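Local coordinates for endoglucanase (Thermotoga maritima, PDB 2FVG), which belongs to the M42 family of metallopeptidases and, despite the name endoglucanase, probably works as an aminopeptidase using two divalent metal ions per subunit, at residues 3-7 with 23-27; 28-34 with 43-48; 213-219 with 295-300; 238-243 with 313-318; 244-248 with 259-263. All coordinates share one frame; numbering follows the deposited sequence.

Contact 1: residues 3-7 with 23-27; sequences YLKEL and FIKSK
Y3 and L7, one helical turn apart, face K27 and F23 of the second helix in reverse order, with CA-CA distances of 9.1 Å from Y3 to K27 and 8.2 Å from L7 to F23. Y3 is the N-cap residue of helix 4-9, and its carbonyl accepts L7 N. At this spacing the backbones stay apart and side chains alone bridge them; no hydrogen bond crosses. With CG anti to the backbone N (chi1 -179°), F23 carries its ring into the gap. There its edge is turned toward the face of the Y3 ring in an offset edge-to-face pair, with centroids 5.9 Å apart and planes at 79°. Y3 CB meets the F23 rim nearly in plane, 3.8 Å from CE2, while E6 CB comes 3.7 Å from F23 CZ. L7 CD2 fits between F23 CD2, at 3.8 Å, and I24 CG1. A bend at chi2 (-56°) swings the K27 chain across the tyrosine, and its CD passes over the ring face, 3.7 Å from Y3 CZ, as a CH-pi contact. The phenol OH is hydrogen-bonded to E180, and I176 of the same helix, 166-180, touches both Y3 and L7. Two short N-terminal helices are thus joined by aromatic and aliphatic groups; with the lysine methylenes over its face and its hydroxyl bonded, the tyrosine ring is probably restrained from turning.

Contact 2: residues 28-34 with 43-48; sequences IEGLVDN and LIALKR
The carbonyl of L46 faces both D33 and N34, taking a sound bond from D33 N at 2.8 Å, which arrives nearly along the C=O axis, and a weak one from N34 N at 3.4 Å. Two residues set against one make a classic beta bulge where the loop leads into strand 34-37. Beyond it L46 N returns a nearly straight bond to N34 O (2.7 Å, 170° at the hydrogen), closing the antiparallel hydrogen-bonded pair. D33 also extends the ladder with its side chain: OD2 accepts R48 N at 2.7 Å and a bond from a water that also donates to R48 O. The K47 chain, bent at chi2 (76°), curls back so that NZ reaches L31 O at 2.8 Å. A second water accepts from the same NZ, 2.6 Å away, and donates to D33 OD1. With a methionine in place of K47, L31 O would probably lose this donor and the water link to D33 would be broken. Behind these polar groups, V32 CG1 touches A45 CB at 3.7 Å, with I28 CD1 alongside it on the same methyl. I28 and V32 also rest on L179 of helix 166-180. The donors and acceptors therefore gather at the outer end of the hairpin, where the waters and the nearby K47 ammonium would probably favour D33 as a carboxylate, while apolar side chains pack toward the inner end.

Contact 3: residues 213-219 with 295-300; sequences PTCAIVV and VPAGVI
V218 N gives G298 O the shortest bond of the pair, 2.8 Å and nearly straight (172° at the hydrogen), and V218 O takes I300 N at 2.9 Å, so V218 is held through both of its backbone polar atoms. The same ladder continues backward: A216 O accepts G298 N at 2.9 Å, and A216 N reaches P296 O at 3.1 Å. A297 CA-H also leans on A216 O, giving that carbonyl a second, weaker neighbour. A216 and V218 each bond through N and O to the two residues flanking their partner, the mark of parallel strands, here inclined by 16° to each other. They lie within the mixed sheet of the catalytic alpha/beta fold of the M42 peptidases, with strand 55-61 bonded along the other side of 215-224. The two faces of the sheet differ. On one, A216 CB meets A297 CB at 4.1 Å and V218 packs near V299; the V218 side chain comes within about 4 Å of the side chains of H61 and E220, predicted zinc ligands. On the other, I217 CG2 reaches I300 CD1 at 3.9 Å, skipping over G298, which has no side chain to fill that position, and I326 of helix 316-332 touches I217, V219 and I300. Where the strands begin, the V295 methyl CG2 sits between its own backbone N and carbonyl carbon (chi1 -57° for CG1) and touches A216 CB at 4.2 Å, with P213 CG beside it.

Contact 4: residues 238-243 with 313-318; sequences HLGDGP and IIDLND
D318 has its CG anti to the carbonyl carbon (chi1 -73°), which turns the carboxylate from the first turn of helix 316-332 toward the loop, where it meets the N-H groups of G240 and G242. OD2 takes G240 N at 2.7 Å on its syn side, well aligned at 165°. OD1 takes G242 N, also at 2.7 Å, but this bond is bent to 135° and the donor stands well above the carboxylate plane. One buried side chain thus grips two amides of a single loop, and the helix N-terminus close by is likely to favour its charged form. H238 to D241 form a type II beta turn, closed by D241 N to H238 O at 3.3 Å; G240 takes the position in that turn where a positive phi is needed, and G242 likewise has a backbone that a side chain would jam. D315 is the N-cap of the helix, and its OD1 accepts weak bonds from N317 N at 3.0 Å and D318 N at 3.3 Å, while OD2 makes a salt bridge with R160. The extended end of L239 lies across the strand just before the cap. Its CD1 touches I313 CG2 at 3.9 Å, the two side chains meeting at about a right angle, and CD2 lies 3.3 Å from I313 O. At the far end of the loop P243 leans on I300 of strand 297-306 and on N321 and T322 of the helix.

Contact 5: residues 244-248 with 259-263; sequences AITFY and FQTIV
F247 turns the edge of its ring to the face of F259, in an edge-to-face pair with centroids 5.2 Å apart and planes at 87°; F247 CD1 stands 3.8 Å above the F259 ring plane, over its centre. V263 CG2, one turn further along the same helix, lies against the opposite face toward the rim, so F259 is clasped from both sides. Its edge is lined by T246 O, 3.4 Å from F259 CD1. Next to the ring, I245 CG2 comes 3.8 Å from F259 CE1. The isoleucine then carries its CD1 past I262, 3.7 Å from I262 CG2, and on to V263 CG2 at 4.0 Å. F259 keeps CG anti to the backbone N (chi1 173°), which sends the ring out from the helix toward 244-248. Further out, the backbone of T246 bonds to V299 and that of I245 to Q274, tying this segment to its neighbours in the sheet, while M275 touches F259 and I300 touches I262. The contact thereby packs helix 256-268 on the first strand of the beta-alpha-beta unit that ends in strand 274-275. Were F259 a serine, a gap would probably open between F247 and V263, and the F247 edge would be left without the face it meets. Carbon surfaces make nearly the whole interface, with no hydrogen bond across it, so the fit probably rests on shape and on the weak polarity of the aromatic pair.

How the contacts relate
Contacts 3 and 5 are the buried ones, and they adjoin in one sheet, where strands 297-306 and 244-245 are neighbours; contact 3 is a parallel strand pair held by backbone bonds, whereas contact 5 packs a helix through carbon alone. Contact 4 reaches the same sheet, but there a carboxylate secures a loop. Contacts 1 and 2, both partly buried, lie together on one side of the chain's centre, in series along the chain, and meet where I24 CG2 packs on L43 CD2; both also lean on helix 166-180. Contact 1 is aromatic and aliphatic, whereas contact 2 changes from hydrocarbon inside to charges and waters at the surface. L4 touching I314 joins contact 1 to contact 4.

Contact 1: residues 3-7 with 23-27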
# COMPACT_ATOMS: atom_id res chain seq x y z
N TYR A 3 8.24 -10.69 -1.38
CA TYR A 3 9.06 -9.56 -1.04
C TYR A 3 8.43 -8.63 -0.05
O TYR A 3 8.80 -7.45 0.01
CB TYR A 3 9.40 -8.79 -2.32
CG TYR A 3 9.90 -9.71 -3.39
CD1 TYR A 3 11.20 -10.23 -3.31
CD2 TYR A 3 9.09 -10.08 -4.44
CE1 TYR A 3 11.66 -11.09 -4.27
CE2 TYR A 3 9.55 -10.94 -5.41
CZ TYR A 3 10.84 -11.43 -5.32
OH TYR A 3 11.31 -12.29 -6.28
N LEU A 4 7.48 -9.14 0.72
CA LEU A 4 6.83 -8.30 1.71
C LEU A 4 7.85 -7.69 2.65
O LEU A 4 7.74 -6.54 2.99
CB LEU A 4 5.78 -9.05 2.49
CG LEU A 4 4.92 -8.18 3.40
CD1 LEU A 4 4.27 -7.08 2.61
CD2 LEU A 4 3.87 -9.05 4.01
N LYS A 5 8.85 -8.47 3.07
CA LYS A 5 9.87 -7.93 3.97
C LYS A 5 10.56 -6.73 3.35
O LYS A 5 10.70 -5.69 4.00
CB LYS A 5 10.90 -9.01 4.35
CG LYS A 5 12.05 -8.47 5.19
CD LYS A 5 13.03 -9.57 5.60
N GLU A 6 11.00 -6.84 2.10
CA GLU A 6 11.68 -5.66 1.50
C GLU A 6 10.69 -4.52 1.26
O GLU A 6 11.01 -3.37 1.53
CB GLU A 6 12.43 -5.97 0.21
CG GLU A 6 13.60 -6.97 0.28
CD GLU A 6 13.18 -8.44 0.22
OE1 GLU A 6 12.11 -8.82 0.77
OE2 GLU A 6 13.94 -9.24 -0.37
N LEU A 7 9.50 -4.84 0.75
CA LEU A 7 8.48 -3.83 0.46
C LEU A 7 8.12 -3.04 1.70
O LEU A 7 8.15 -1.81 1.69
CB LEU A 7 7.25 -4.45 -0.21
CG LEU A 7 7.57 -4.76 -1.67
CD1 LEU A 7 6.53 -5.66 -2.27
CD2 LEU A 7 7.75 -3.45 -2.50
N PHE A 23 12.21 -1.01 -7.27
CA PHE A 23 12.24 -2.36 -6.73
C PHE A 23 11.20 -3.24 -7.43
O PHE A 23 11.53 -4.30 -7.96
CB PHE A 23 12.03 -2.33 -5.20
CG PHE A 23 12.08 -3.68 -4.58
CD1 PHE A 23 13.30 -4.27 -4.25
CD2 PHE A 23 10.91 -4.39 -4.33
CE1 PHE A 23 13.35 -5.54 -3.68
CE2 PHE A 23 10.95 -5.65 -3.77
CZ PHE A 23 12.16 -6.22 -3.44
N ILE A 24 9.95 -2.80 -7.44
CA ILE A 24 8.86 -3.55 -8.06
C ILE A 24 9.18 -3.88 -9.52
O ILE A 24 9.05 -5.04 -9.97
CB ILE A 24 7.51 -2.78 -7.90
CG1 ILE A 24 7.13 -2.69 -6.40
CG2 ILE A 24 6.44 -3.49 -8.69
CD1 ILE A 24 5.87 -1.82 -6.09
N LYS A 25 9.66 -2.87 -10.24
CA LYS A 25 10.10 -3.00 -11.64
C LYS A 25 11.11 -4.15 -11.79
O LYS A 25 10.93 -5.02 -12.64
CB LYS A 25 10.73 -1.68 -12.08
CG LYS A 25 10.93 -1.50 -13.56
CD LYS A 25 11.55 -0.12 -13.87
CE LYS A 25 10.74 1.03 -13.25
NZ LYS A 25 11.42 2.37 -13.39
N SER A 26 12.14 -4.17 -10.96
CA SER A 26 13.15 -5.23 -11.03
C SER A 26 12.57 -6.63 -10.81
O SER A 26 13.08 -7.61 -11.36
CB SER A 26 14.33 -4.99 -10.07
OG SER A 26 13.93 -5.12 -8.71
N LYS A 27 11.49 -6.71 -10.04
CA LYS A 27 10.85 -8.00 -9.78
C LYS A 27 9.84 -8.46 -10.84
O LYS A 27 9.64 -9.66 -11.02
CB LYS A 27 10.20 -8.02 -8.39
CG LYS A 27 11.19 -7.75 -7.24
CD LYS A 27 12.38 -8.72 -7.23
CE LYS A 27 13.35 -8.34 -6.12
NZ LYS A 27 14.53 -9.24 -6.05

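Contact 2: residues 28-34 with 43-48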
# COMPACT_ATOMS: atom_id res chain seq x y z
N ILE A 28 9.20 -7.52 -11.53
CA ILE A 28 8.17 -7.89 -12.50
C ILE A 28 8.51 -7.73 -13.99
O ILE A 28 7.75 -8.21 -14.84
CB ILE A 28 6.80 -7.23 -12.19
CG1 ILE A 28 6.92 -5.69 -12.27
CG2 ILE A 28 6.29 -7.74 -10.83
CD1 ILE A 28 5.61 -4.92 -12.11
N GLU A 29 9.63 -7.07 -14.30
CA GLU A 29 10.07 -6.87 -15.70
C GLU A 29 9.91 -8.08 -16.62
O GLU A 29 9.35 -7.97 -17.71
CB GLU A 29 11.52 -6.42 -15.77
CG GLU A 29 11.71 -4.94 -15.60
CD GLU A 29 13.18 -4.54 -15.45
OE1 GLU A 29 14.01 -5.40 -15.05
OE2 GLU A 29 13.48 -3.34 -15.71
N GLY A 30 10.43 -9.23 -16.18
CA GLY A 30 10.37 -10.43 -16.99
C GLY A 30 9.12 -11.25 -16.79
O GLY A 30 9.06 -12.40 -17.24
N LEU A 31 8.12 -10.67 -16.14
CA LEU A 31 6.86 -11.36 -15.86
C LEU A 31 5.68 -10.78 -16.63
O LEU A 31 4.62 -11.41 -16.72
CB LEU A 31 6.56 -11.32 -14.36
CG LEU A 31 7.54 -12.06 -13.45
CD1 LEU A 31 7.23 -11.77 -12.00
CD2 LEU A 31 7.55 -13.57 -13.72
N VAL A 32 5.86 -9.58 -17.16
CA VAL A 32 4.81 -8.86 -17.86
C VAL A 32 5.12 -8.69 -19.36
O VAL A 32 6.25 -8.93 -19.80
CB VAL A 32 4.53 -7.49 -17.17
CG1 VAL A 32 4.05 -7.71 -15.75
CG2 VAL A 32 5.78 -6.62 -17.15
N ASP A 33 4.10 -8.30 -20.13
CA ASP A 33 4.26 -8.13 -21.58
C ASP A 33 4.72 -6.72 -21.88
O ASP A 33 5.48 -6.49 -22.83
CB ASP A 33 2.95 -8.43 -22.30
CG ASP A 33 2.46 -9.86 -22.05
OD1 ASP A 33 3.24 -10.82 -22.24
OD2 ASP A 33 1.29 -10.02 -21.69
N ASN A 34 4.28 -5.77 -21.07
CA ASN A 34 4.71 -4.40 -21.21
C ASN A 34 4.76 -3.79 -19.83
O ASN A 34 3.99 -4.15 -18.95
CB ASN A 34 3.75 -3.64 -22.13
CG ASN A 34 4.25 -2.24 -22.45
OD1 ASN A 34 5.44 -2.02 -22.69
ND2 ASN A 34 3.32 -1.28 -22.48
N LEU A 43 3.42 3.01 -11.94
CA LEU A 43 4.06 1.92 -12.65
C LEU A 43 2.93 1.10 -13.23
O LEU A 43 2.08 0.63 -12.50
CB LEU A 43 4.91 1.07 -11.71
CG LEU A 43 5.66 -0.11 -12.33
CD1 LEU A 43 6.65 0.37 -13.39
CD2 LEU A 43 6.39 -0.83 -11.22
N ILE A 44 2.94 0.93 -14.56
CA ILE A 44 1.87 0.24 -15.25
C ILE A 44 2.42 -1.00 -15.93
O ILE A 44 3.27 -0.91 -16.81
CB ILE A 44 1.21 1.18 -16.30
CG1 ILE A 44 0.77 2.47 -15.61
CG2 ILE A 44 0.06 0.47 -17.04
CD1 ILE A 44 -0.04 3.38 -16.48
N ALA A 45 1.93 -2.15 -15.50
CA ALA A 45 2.38 -3.42 -16.03
C ALA A 45 1.22 -4.03 -16.74
O ALA A 45 0.11 -3.98 -16.23
CB ALA A 45 2.84 -4.32 -14.89
N LEU A 46 1.47 -4.57 -17.94
CA LEU A 46 0.41 -5.22 -18.72
C LEU A 46 0.63 -6.71 -18.88
O LEU A 46 1.71 -7.16 -19.26
CB LEU A 46 0.30 -4.59 -20.11
CG LEU A 46 -0.54 -5.25 -21.21
CD1 LEU A 46 -1.99 -5.42 -20.78
CD2 LEU A 46 -0.48 -4.44 -22.50
N LYS A 47 -0.42 -7.48 -18.60
CA LYS A 47 -0.37 -8.89 -18.85
C LYS A 47 -1.53 -9.11 -19.82
O LYS A 47 -2.69 -9.06 -19.42
CB LYS A 47 -0.56 -9.68 -17.55
CG LYS A 47 -0.30 -11.15 -17.70
CD LYS A 47 1.18 -11.43 -17.76
CE LYS A 47 1.41 -12.90 -18.04
NZ LYS A 47 2.87 -13.14 -18.08
N ARG A 48 -1.22 -9.32 -21.10
CA ARG A 48 -2.25 -9.52 -22.10
C ARG A 48 -3.02 -10.81 -21.81
O ARG A 48 -2.47 -11.78 -21.27
CB ARG A 48 -1.67 -9.50 -23.53
CG ARG A 48 -1.04 -8.16 -23.89
CD ARG A 48 -0.61 -7.99 -25.35
NE ARG A 48 -0.26 -6.58 -25.57
CZ ARG A 48 0.97 -6.06 -25.49
NH1 ARG A 48 2.03 -6.84 -25.26
NH2 ARG A 48 1.15 -4.76 -25.67
O HOH W 1 4.00 -12.24 -20.19
O HOH W 2 0.31 -12.48 -21.44

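Contact 3: residues 213-219 with 295-300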
# COMPACT_ATOMS: atom_id res chain seq x y z
N PRO A 213 -10.26 1.20 -18.76
CA PRO A 213 -10.61 -0.16 -18.35
C PRO A 213 -12.11 -0.41 -18.32
O PRO A 213 -12.89 0.53 -18.12
CB PRO A 213 -10.03 -0.28 -16.94
CG PRO A 213 -9.90 1.16 -16.43
CD PRO A 213 -9.79 2.04 -17.63
N THR A 214 -12.53 -1.66 -18.53
CA THR A 214 -13.95 -2.03 -18.42
C THR A 214 -14.32 -1.95 -16.93
O THR A 214 -15.39 -1.47 -16.55
CB THR A 214 -14.20 -3.45 -18.99
OG1 THR A 214 -13.84 -3.46 -20.37
CG2 THR A 214 -15.64 -3.86 -18.88
N CYS A 215 -13.41 -2.42 -16.08
CA CYS A 215 -13.60 -2.37 -14.63
C CYS A 215 -12.27 -2.54 -13.91
O CYS A 215 -11.28 -2.93 -14.52
CB CYS A 215 -14.60 -3.43 -14.17
SG CYS A 215 -14.05 -5.09 -14.40
N ALA A 216 -12.29 -2.26 -12.61
CA ALA A 216 -11.10 -2.27 -11.77
C ALA A 216 -11.29 -3.06 -10.47
O ALA A 216 -12.40 -3.19 -9.95
CB ALA A 216 -10.72 -0.80 -11.45
N ILE A 217 -10.19 -3.59 -9.94
CA ILE A 217 -10.17 -4.26 -8.64
C ILE A 217 -9.11 -3.48 -7.88
O ILE A 217 -7.98 -3.39 -8.36
CB ILE A 217 -9.76 -5.74 -8.75
CG1 ILE A 217 -10.83 -6.55 -9.48
CG2 ILE A 217 -9.58 -6.40 -7.38
CD1 ILE A 217 -10.33 -7.97 -9.81
N VAL A 218 -9.47 -2.84 -6.77
CA VAL A 218 -8.49 -2.14 -5.94
C VAL A 218 -8.10 -3.08 -4.79
O VAL A 218 -8.97 -3.61 -4.09
CB VAL A 218 -9.06 -0.78 -5.42
CG1 VAL A 218 -8.01 -0.04 -4.65
CG2 VAL A 218 -9.54 0.07 -6.59
N VAL A 219 -6.81 -3.36 -4.65
CA VAL A 219 -6.27 -4.21 -3.59
C VAL A 219 -5.71 -3.30 -2.50
O VAL A 219 -4.71 -2.60 -2.71
CB VAL A 219 -5.19 -5.15 -4.14
CG1 VAL A 219 -4.64 -6.07 -3.04
CG2 VAL A 219 -5.80 -6.04 -5.27
N VAL A 295 -15.09 4.08 -13.26
CA VAL A 295 -15.46 2.80 -13.84
C VAL A 295 -15.91 1.86 -12.72
O VAL A 295 -15.51 2.02 -11.58
CB VAL A 295 -14.29 2.15 -14.66
CG1 VAL A 295 -13.84 3.10 -15.75
CG2 VAL A 295 -13.11 1.72 -13.76
N PRO A 296 -16.78 0.88 -13.05
CA PRO A 296 -17.24 -0.11 -12.07
C PRO A 296 -16.02 -0.73 -11.40
O PRO A 296 -15.10 -1.15 -12.08
CB PRO A 296 -17.89 -1.17 -12.95
CG PRO A 296 -18.41 -0.40 -14.10
CD PRO A 296 -17.36 0.63 -14.38
N ALA A 297 -16.01 -0.77 -10.07
CA ALA A 297 -14.87 -1.34 -9.37
C ALA A 297 -15.27 -2.20 -8.20
O ALA A 297 -16.40 -2.13 -7.71
CB ALA A 297 -13.93 -0.23 -8.91
N GLY A 298 -14.33 -3.04 -7.78
CA GLY A 298 -14.46 -3.84 -6.59
C GLY A 298 -13.27 -3.47 -5.71
O GLY A 298 -12.24 -2.97 -6.22
N VAL A 299 -13.41 -3.66 -4.40
CA VAL A 299 -12.30 -3.43 -3.48
C VAL A 299 -12.14 -4.68 -2.62
O VAL A 299 -13.12 -5.21 -2.08
CB VAL A 299 -12.52 -2.20 -2.56
CG1 VAL A 299 -11.31 -1.97 -1.66
CG2 VAL A 299 -12.81 -0.95 -3.38
N ILE A 300 -10.91 -5.17 -2.55
CA ILE A 300 -10.54 -6.32 -1.74
C ILE A 300 -9.40 -5.90 -0.80
O ILE A 300 -8.41 -5.30 -1.22
CB ILE A 300 -10.13 -7.47 -2.64
CG1 ILE A 300 -11.34 -7.90 -3.49
CG2 ILE A 300 -9.68 -8.67 -1.83
CD1 ILE A 300 -10.99 -8.82 -4.62

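Contact 4: residues 238-243 with 313-318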
# COMPACT_ATOMS: atom_id res chain seq x y z
N HIS A 238 -11.39 -8.84 10.83
CA HIS A 238 -10.41 -9.57 11.64
C HIS A 238 -9.30 -10.32 10.97
O HIS A 238 -9.49 -10.90 9.91
CB HIS A 238 -11.13 -10.51 12.60
CG HIS A 238 -12.12 -9.81 13.48
ND1 HIS A 238 -11.75 -8.80 14.35
CD2 HIS A 238 -13.45 -9.98 13.63
CE1 HIS A 238 -12.82 -8.37 14.99
NE2 HIS A 238 -13.87 -9.07 14.57
N LEU A 239 -8.14 -10.33 11.63
CA LEU A 239 -7.00 -11.13 11.19
C LEU A 239 -7.44 -12.58 11.24
O LEU A 239 -8.05 -13.01 12.22
CB LEU A 239 -5.80 -10.93 12.13
CG LEU A 239 -5.06 -9.59 12.18
CD1 LEU A 239 -3.97 -9.67 13.21
CD2 LEU A 239 -4.45 -9.25 10.86
N GLY A 240 -7.18 -13.33 10.18
CA GLY A 240 -7.51 -14.74 10.15
C GLY A 240 -8.82 -15.09 9.47
O GLY A 240 -9.01 -16.23 9.05
N ASP A 241 -9.74 -14.13 9.38
CA ASP A 241 -11.05 -14.37 8.74
C ASP A 241 -11.09 -14.21 7.20
O ASP A 241 -12.15 -14.33 6.60
CB ASP A 241 -12.16 -13.55 9.43
CG ASP A 241 -12.47 -14.06 10.85
OD1 ASP A 241 -11.86 -15.05 11.30
OD2 ASP A 241 -13.35 -13.48 11.52
N GLY A 242 -9.93 -13.96 6.59
CA GLY A 242 -9.81 -13.85 5.13
C GLY A 242 -9.84 -12.44 4.57
O GLY A 242 -9.98 -11.48 5.33
N PRO A 243 -9.64 -12.29 3.25
CA PRO A 243 -9.74 -10.96 2.68
C PRO A 243 -11.14 -10.40 2.86
O PRO A 243 -12.14 -11.16 2.79
CB PRO A 243 -9.47 -11.18 1.19
CG PRO A 243 -9.73 -12.68 0.96
CD PRO A 243 -9.28 -13.32 2.25
N ILE A 313 -0.01 -5.55 11.96
CA ILE A 313 0.12 -7.00 11.85
C ILE A 313 -0.78 -7.53 10.76
O ILE A 313 -1.93 -7.12 10.67
CB ILE A 313 -0.37 -7.65 13.18
CG1 ILE A 313 0.23 -6.93 14.41
CG2 ILE A 313 -0.10 -9.15 13.22
CD1 ILE A 313 -0.53 -7.17 15.69
N ILE A 314 -0.25 -8.42 9.92
CA ILE A 314 -1.11 -9.12 8.98
C ILE A 314 -1.01 -10.63 9.23
O ILE A 314 -0.02 -11.11 9.78
CB ILE A 314 -0.81 -8.82 7.49
CG1 ILE A 314 0.56 -9.37 7.08
CG2 ILE A 314 -0.96 -7.33 7.19
CD1 ILE A 314 0.71 -9.50 5.58
N ASP A 315 -2.05 -11.36 8.85
CA ASP A 315 -2.08 -12.79 9.00
C ASP A 315 -1.70 -13.29 7.63
O ASP A 315 -2.30 -12.88 6.63
CB ASP A 315 -3.49 -13.23 9.42
CG ASP A 315 -3.59 -14.71 9.65
OD1 ASP A 315 -3.70 -15.45 8.67
OD2 ASP A 315 -3.57 -15.13 10.83
N LEU A 316 -0.69 -14.16 7.56
CA LEU A 316 -0.23 -14.70 6.27
C LEU A 316 -1.25 -15.60 5.55
O LEU A 316 -1.22 -15.72 4.33
CB LEU A 316 1.16 -15.34 6.38
CG LEU A 316 2.29 -14.36 6.78
CD1 LEU A 316 3.59 -15.10 6.99
CD2 LEU A 316 2.46 -13.25 5.74
N ASN A 317 -2.15 -16.25 6.29
CA ASN A 317 -3.19 -17.02 5.62
C ASN A 317 -4.14 -16.07 4.89
O ASN A 317 -4.60 -16.38 3.79
CB ASN A 317 -3.98 -17.89 6.60
CG ASN A 317 -3.17 -19.06 7.13
OD1 ASN A 317 -2.48 -19.74 6.38
ND2 ASN A 317 -3.28 -19.31 8.43
N ASP A 318 -4.44 -14.93 5.49
CA ASP A 318 -5.30 -13.92 4.85
C ASP A 318 -4.61 -13.40 3.59
O ASP A 318 -5.23 -13.26 2.55
CB ASP A 318 -5.54 -12.73 5.76
CG ASP A 318 -6.46 -13.03 6.89
OD1 ASP A 318 -7.26 -14.00 6.85
OD2 ASP A 318 -6.40 -12.24 7.84

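Contact 5: residues 244-248 with 259-263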
# COMPACT_ATOMS: atom_id res chain seq x y z
N ALA A 244 -11.21 -9.09 3.08
CA ALA A 244 -12.47 -8.35 3.26
C ALA A 244 -12.97 -7.86 1.92
O ALA A 244 -12.20 -7.30 1.15
CB ALA A 244 -12.25 -7.11 4.19
N ILE A 245 -14.26 -8.05 1.64
CA ILE A 245 -14.86 -7.63 0.37
C ILE A 245 -15.71 -6.40 0.68
O ILE A 245 -16.65 -6.47 1.47
CB ILE A 245 -15.64 -8.82 -0.27
CG1 ILE A 245 -14.68 -10.01 -0.46
CG2 ILE A 245 -16.20 -8.47 -1.65
CD1 ILE A 245 -15.36 -11.27 -0.95
N THR A 246 -15.32 -5.24 0.15
CA THR A 246 -16.03 -4.01 0.39
C THR A 246 -17.38 -3.96 -0.32
O THR A 246 -17.49 -4.30 -1.50
CB THR A 246 -15.16 -2.79 -0.00
OG1 THR A 246 -13.96 -2.82 0.76
CG2 THR A 246 -15.86 -1.49 0.26
N PHE A 247 -18.41 -3.54 0.41
CA PHE A 247 -19.76 -3.42 -0.14
C PHE A 247 -20.04 -1.98 -0.60
O PHE A 247 -20.67 -1.77 -1.63
CB PHE A 247 -20.81 -3.90 0.89
CG PHE A 247 -22.24 -3.77 0.41
CD1 PHE A 247 -22.82 -4.75 -0.38
CD2 PHE A 247 -23.00 -2.67 0.77
CE1 PHE A 247 -24.14 -4.63 -0.81
CE2 PHE A 247 -24.33 -2.54 0.34
CZ PHE A 247 -24.90 -3.52 -0.44
N TYR A 248 -19.58 -1.01 0.18
CA TYR A 248 -19.73 0.39 -0.11
C TYR A 248 -18.41 1.08 0.21
O TYR A 248 -17.83 0.81 1.27
CB TYR A 248 -20.84 0.99 0.75
CG TYR A 248 -20.87 2.51 0.78
CD1 TYR A 248 -21.52 3.24 -0.21
CD2 TYR A 248 -20.25 3.22 1.82
CE1 TYR A 248 -21.55 4.65 -0.17
CE2 TYR A 248 -20.27 4.61 1.88
CZ TYR A 248 -20.92 5.32 0.88
OH TYR A 248 -20.95 6.70 0.94
N PHE A 259 -19.73 -6.84 -6.71
CA PHE A 259 -19.64 -7.33 -5.34
C PHE A 259 -19.94 -8.83 -5.30
O PHE A 259 -19.17 -9.61 -4.75
CB PHE A 259 -20.60 -6.55 -4.40
CG PHE A 259 -20.66 -7.12 -3.00
CD1 PHE A 259 -19.72 -6.77 -2.04
CD2 PHE A 259 -21.66 -8.02 -2.64
CE1 PHE A 259 -19.76 -7.32 -0.75
CE2 PHE A 259 -21.72 -8.56 -1.36
CZ PHE A 259 -20.77 -8.21 -0.41
N GLN A 260 -21.05 -9.22 -5.93
CA GLN A 260 -21.52 -10.60 -5.92
C GLN A 260 -20.60 -11.56 -6.66
O GLN A 260 -20.45 -12.69 -6.24
CB GLN A 260 -22.94 -10.67 -6.48
CG GLN A 260 -23.68 -11.97 -6.15
CD GLN A 260 -23.89 -12.18 -4.66
OE1 GLN A 260 -24.31 -11.26 -3.94
NE2 GLN A 260 -23.61 -13.38 -4.18
N THR A 261 -20.00 -11.10 -7.76
CA THR A 261 -19.05 -11.92 -8.51
C THR A 261 -17.86 -12.27 -7.64
O THR A 261 -17.38 -13.41 -7.65
CB THR A 261 -18.54 -11.20 -9.79
OG1 THR A 261 -19.64 -10.99 -10.68
CG2 THR A 261 -17.48 -12.02 -10.52
N ILE A 262 -17.36 -11.28 -6.90
CA ILE A 262 -16.23 -11.49 -6.02
C ILE A 262 -16.58 -12.50 -4.92
O ILE A 262 -15.83 -13.44 -4.65
CB ILE A 262 -15.74 -10.17 -5.42
CG1 ILE A 262 -15.26 -9.24 -6.54
CG2 ILE A 262 -14.58 -10.43 -4.48
CD1 ILE A 262 -14.87 -7.82 -6.07
N VAL A 263 -17.73 -12.31 -4.30
CA VAL A 263 -18.19 -13.21 -3.24
C VAL A 263 -18.39 -14.63 -3.77
O VAL A 263 -17.96 -15.59 -3.14
CB VAL A 263 -19.52 -12.71 -2.63
CG1 VAL A 263 -20.22 -13.82 -1.84
CG2 VAL A 263 -19.27 -11.50 -1.79